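Local structure of tudor and KH domain-containing protein homolog (Bombyx mori, 5VQH) at residues Gln39-Gln44 with Trp185-Ser190; Glu177-Val182 with Gly226-Ala231. The protein binds symmetrically dimethylated arginines of the Piwi proteins Siwi and Ago3 through its extended Tudor domain and takes part in piRNA biogenesis and transposon repression. All coordinates share one frame; numbering follows the deposited sequence.

Interaction 1. Residues Gln39-Gln44 with Trp185-Ser190; sequences QFVGPQ and WKALVS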
# COMPACT_ATOMS: atom_id res chain seq x y z
N GLN A 39 -2.73 -7.02 -0.13
CA GLN A 39 -3.41 -7.41 -1.35
C GLN A 39 -4.04 -8.77 -1.10
O GLN A 39 -3.47 -9.60 -0.40
CB GLN A 39 -2.42 -7.56 -2.49
CG GLN A 39 -1.60 -6.31 -2.75
CD GLN A 39 -0.34 -6.64 -3.48
OE1 GLN A 39 0.32 -7.65 -3.21
NE2 GLN A 39 0.03 -5.79 -4.40
N PHE A 40 -5.23 -8.98 -1.64
CA PHE A 40 -5.99 -10.22 -1.40
C PHE A 40 -5.45 -11.24 -2.38
O PHE A 40 -5.16 -10.92 -3.54
CB PHE A 40 -7.47 -9.97 -1.61
CG PHE A 40 -8.13 -9.23 -0.46
CD1 PHE A 40 -7.40 -8.46 0.41
CD2 PHE A 40 -9.47 -9.30 -0.27
CE1 PHE A 40 -8.01 -7.79 1.45
CE2 PHE A 40 -10.09 -8.64 0.77
CZ PHE A 40 -9.36 -7.88 1.63
N VAL A 41 -5.24 -12.45 -1.87
CA VAL A 41 -4.73 -13.53 -2.68
C VAL A 41 -5.87 -13.99 -3.52
O VAL A 41 -6.97 -14.23 -3.00
CB VAL A 41 -4.29 -14.71 -1.85
CG1 VAL A 41 -3.89 -15.85 -2.75
CG2 VAL A 41 -3.09 -14.34 -0.97
N GLY A 42 -5.62 -14.11 -4.81
CA GLY A 42 -6.68 -14.45 -5.73
C GLY A 42 -6.42 -13.97 -7.11
O GLY A 42 -5.32 -13.49 -7.39
N PRO A 43 -7.43 -14.08 -8.00
CA PRO A 43 -7.20 -13.91 -9.43
C PRO A 43 -6.82 -12.49 -9.87
O PRO A 43 -6.22 -12.34 -10.95
CB PRO A 43 -8.51 -14.38 -10.07
CG PRO A 43 -9.53 -14.18 -9.02
CD PRO A 43 -8.83 -14.49 -7.73
N GLN A 44 -7.12 -11.47 -9.06
CA GLN A 44 -6.71 -10.11 -9.40
C GLN A 44 -5.19 -9.89 -9.25
O GLN A 44 -4.65 -8.92 -9.77
CB GLN A 44 -7.49 -9.09 -8.61
CG GLN A 44 -8.90 -8.89 -9.15
CD GLN A 44 -9.76 -7.98 -8.32
OE1 GLN A 44 -9.29 -7.32 -7.40
NE2 GLN A 44 -11.06 -7.94 -8.65
N TRP A 185 5.77 -11.59 -1.88
CA TRP A 185 4.68 -12.52 -2.16
C TRP A 185 4.64 -13.77 -1.24
O TRP A 185 4.57 -14.90 -1.70
CB TRP A 185 4.70 -12.91 -3.63
CG TRP A 185 4.85 -11.73 -4.48
CD1 TRP A 185 6.02 -11.21 -4.98
CD2 TRP A 185 3.81 -10.84 -4.90
NE1 TRP A 185 5.75 -10.08 -5.71
CE2 TRP A 185 4.41 -9.82 -5.66
CE3 TRP A 185 2.42 -10.82 -4.71
CZ2 TRP A 185 3.65 -8.78 -6.24
CZ3 TRP A 185 1.68 -9.78 -5.28
CH2 TRP A 185 2.29 -8.78 -6.05
N LYS A 186 4.68 -13.53 0.06
CA LYS A 186 4.37 -14.57 1.03
C LYS A 186 2.91 -14.47 1.54
O LYS A 186 2.53 -13.50 2.22
CB LYS A 186 5.32 -14.47 2.21
CG LYS A 186 4.93 -15.32 3.41
CD LYS A 186 5.10 -16.79 3.10
CE LYS A 186 5.18 -17.64 4.36
NZ LYS A 186 5.80 -18.96 4.05
N ALA A 187 2.10 -15.46 1.19
CA ALA A 187 0.72 -15.51 1.59
C ALA A 187 0.59 -15.72 3.10
O ALA A 187 1.31 -16.52 3.70
CB ALA A 187 0.03 -16.62 0.86
N LEU A 188 -0.30 -14.97 3.72
CA LEU A 188 -0.53 -15.07 5.16
C LEU A 188 -2.02 -15.12 5.39
O LEU A 188 -2.78 -14.75 4.50
CB LEU A 188 0.02 -13.84 5.88
CG LEU A 188 1.54 -13.65 5.93
CD1 LEU A 188 1.85 -12.30 6.52
CD2 LEU A 188 2.18 -14.72 6.79
N VAL A 189 -2.42 -15.56 6.57
CA VAL A 189 -3.81 -15.58 6.95
C VAL A 189 -4.09 -14.36 7.76
O VAL A 189 -3.33 -14.05 8.66
CB VAL A 189 -4.13 -16.86 7.74
CG1 VAL A 189 -5.56 -16.87 8.26
CG2 VAL A 189 -3.95 -18.03 6.79
N SER A 190 -5.17 -13.66 7.41
CA SER A 190 -5.59 -12.43 8.07
C SER A 190 -6.94 -12.56 8.72
O SER A 190 -7.91 -12.90 8.06
CB SER A 190 -5.71 -11.33 7.03
OG SER A 190 -6.32 -10.21 7.63
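Gln39 brings its carboxamide oxygen to the six-membered ring of Trp185, OE1 lying 3.3 Å from CZ3 and 3.6 Å from CH2. The amide and indole planes lie 25° apart, and the two side chains meet at a slant. No hydrogen bond links the two segments. Gln39 NE2 instead bonds to the carbonyl O of Asp115, which probably helps to fix the rotation of the amide, with OE1 turned to the indole. Extension of the glutamine chain beyond CG (chi2 158°) carries the amide out to this position. A looser apolar contact lies nearer the backbones, where Val41 CG2 stands 4.3 Å from Ala187 CB. The indole also makes an edge-to-face stack with Tyr26 and touches Val45 of helix 43-59. Gln39 packs on Ser28 and Tyr116, two residues of the dimethylarginine pocket, so it belongs to the shell around that site. Within the mixed sheet, strand 23-30 pairs antiparallel with both 35-40 and 187-198, and the contact reaches past it, between the end of strand 35-40 and the segment leading into strand 187-198, with helix 43-59 alongside.

Interaction 2. Residues Glu177-Val182 with Gly226-Ala231; sequences EELTQV and GAVLVA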
# COMPACT_ATOMS: atom_id res chain seq x y z
N GLU A 177 8.60 -6.18 9.21
CA GLU A 177 8.80 -6.40 7.79
C GLU A 177 9.37 -7.79 7.53
O GLU A 177 9.18 -8.35 6.46
CB GLU A 177 9.70 -5.34 7.19
CG GLU A 177 9.14 -3.93 7.27
CD GLU A 177 9.95 -2.91 6.47
OE1 GLU A 177 10.69 -3.31 5.55
OE2 GLU A 177 9.85 -1.70 6.73
N GLU A 178 10.11 -8.35 8.48
CA GLU A 178 10.71 -9.67 8.27
C GLU A 178 9.62 -10.70 8.45
O GLU A 178 9.47 -11.59 7.62
CB GLU A 178 11.87 -9.95 9.22
CG GLU A 178 13.18 -9.25 8.87
CD GLU A 178 14.12 -8.99 10.08
OE1 GLU A 178 14.08 -9.75 11.08
OE2 GLU A 178 14.92 -8.01 10.04
N LEU A 179 8.85 -10.56 9.53
CA LEU A 179 7.83 -11.55 9.85
C LEU A 179 6.77 -11.64 8.75
O LEU A 179 6.33 -12.74 8.42
CB LEU A 179 7.15 -11.23 11.17
CG LEU A 179 8.03 -11.29 12.42
CD1 LEU A 179 7.30 -10.71 13.61
CD2 LEU A 179 8.43 -12.73 12.66
N THR A 180 6.37 -10.49 8.19
CA THR A 180 5.39 -10.47 7.07
C THR A 180 6.03 -10.74 5.73
O THR A 180 5.31 -10.95 4.75
CB THR A 180 4.66 -9.10 6.95
OG1 THR A 180 5.59 -8.06 6.60
CG2 THR A 180 3.93 -8.74 8.25
N GLN A 181 7.37 -10.72 5.68
CA GLN A 181 8.08 -10.81 4.40
C GLN A 181 7.47 -9.87 3.37
O GLN A 181 7.11 -10.27 2.26
CB GLN A 181 8.09 -12.24 3.87
CG GLN A 181 8.59 -13.23 4.91
CD GLN A 181 9.07 -14.53 4.31
OE1 GLN A 181 8.80 -14.85 3.15
NE2 GLN A 181 9.80 -15.30 5.10
N VAL A 182 7.33 -8.63 3.78
CA VAL A 182 6.77 -7.58 2.94
C VAL A 182 7.37 -7.60 1.55
O VAL A 182 8.54 -7.83 1.39
CB VAL A 182 6.97 -6.19 3.58
CG1 VAL A 182 8.45 -5.88 3.79
CG2 VAL A 182 6.27 -5.12 2.73
N GLY A 226 1.92 -10.48 15.36
CA GLY A 226 1.84 -9.57 16.48
C GLY A 226 2.26 -10.22 17.79
O GLY A 226 2.76 -9.54 18.67
N ALA A 227 2.03 -11.53 17.95
CA ALA A 227 2.38 -12.16 19.22
C ALA A 227 3.88 -12.30 19.31
O ALA A 227 4.46 -12.21 20.39
CB ALA A 227 1.67 -13.50 19.39
N VAL A 228 4.52 -12.49 18.17
CA VAL A 228 5.96 -12.45 18.12
C VAL A 228 6.52 -11.10 18.52
O VAL A 228 7.54 -11.04 19.17
CB VAL A 228 6.48 -12.75 16.72
CG1 VAL A 228 7.99 -12.55 16.65
CG2 VAL A 228 6.14 -14.17 16.33
N LEU A 229 5.87 -10.02 18.11
CA LEU A 229 6.35 -8.68 18.42
C LEU A 229 6.23 -8.40 19.93
O LEU A 229 7.11 -7.76 20.54
CB LEU A 229 5.56 -7.61 17.64
CG LEU A 229 5.77 -7.50 16.10
CD1 LEU A 229 4.78 -6.49 15.50
CD2 LEU A 229 7.19 -7.14 15.67
N VAL A 230 5.15 -8.87 20.52
CA VAL A 230 4.95 -8.67 21.95
C VAL A 230 6.02 -9.44 22.71
O VAL A 230 6.61 -8.90 23.63
CB VAL A 230 3.54 -9.11 22.40
CG1 VAL A 230 3.44 -9.09 23.92
CG2 VAL A 230 2.46 -8.22 21.76
N ALA A 231 6.29 -10.69 22.32
CA ALA A 231 7.25 -11.54 23.04
C ALA A 231 8.67 -11.01 22.96
O ALA A 231 9.42 -11.08 23.93
CB ALA A 231 7.20 -12.96 22.51
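Two helices of the staphylococcal nuclease-like part of the extended Tudor domain meet here through leucine and valine methyl groups: the C-terminal end of helix 170-179 faces the short helix 225-231. Leu179 supplies the whole of one side. Its CD1 reaches 3.6 Å from Val228 CG1, and the two side chains point at each other tip to tip. CD1 also lies 3.8 Å from Val228 CB, while the second leucine methyl, CD2, is 4.0 Å from the same CG1. Next to this, Leu229 stretches its CD2 to 4.1 Å from Leu179 CD1, so that the one methyl is shared by two successive residues of the partner helix. With CD1 anti to CA (chi2 170°), Leu179 reaches outward to the valine, whose CG1, set opposite its own backbone N (chi1 173°), meets it. Leu179 lies in the last turn before the chain leaves helical geometry at Gln181, whose phi is positive (46°), and a Schellman motif closes that turn: Gln181 N bonds to Glu178 O at 3.0 Å and Val182 N to Glu177 O at 3.3 Å. In the opposing helix, Ala227 N is bonded to Asp224 OD1, and Gly226 O and Ala227 O accept from Val230 N and Ala231 N. The contact extends back along helix 170-179, where Leu229 also touches Phe176 and Val228 packs against the Arg175 side chain. On another side of the helix end, Thr180 and Val182 lie on Val27 of strand 23-30.

Overall arrangement
The two contacts alternate along the chain and have centres about 17 Å apart. They touch where the chain leaves helix 170-179 and enters strand 187-198: Lys186 CB lies 3.6 Å from Gln181 OE1, and Leu188 CD1 is 4.0 Å from Thr180 CA. Strand 23-30 serves both, taking Gln39, Val41 and Ala187 from interaction 1 and Glu177, Thr180 and Val182 from interaction 2. Their relation to the bound dimethylarginine differs. Interaction 1 lies beside the pocket, the Trp185 side chain coming about 5 Å from the ligand, whereas interaction 2 joins two helices of the nuclease-like part, and none of its residues lines the pocket.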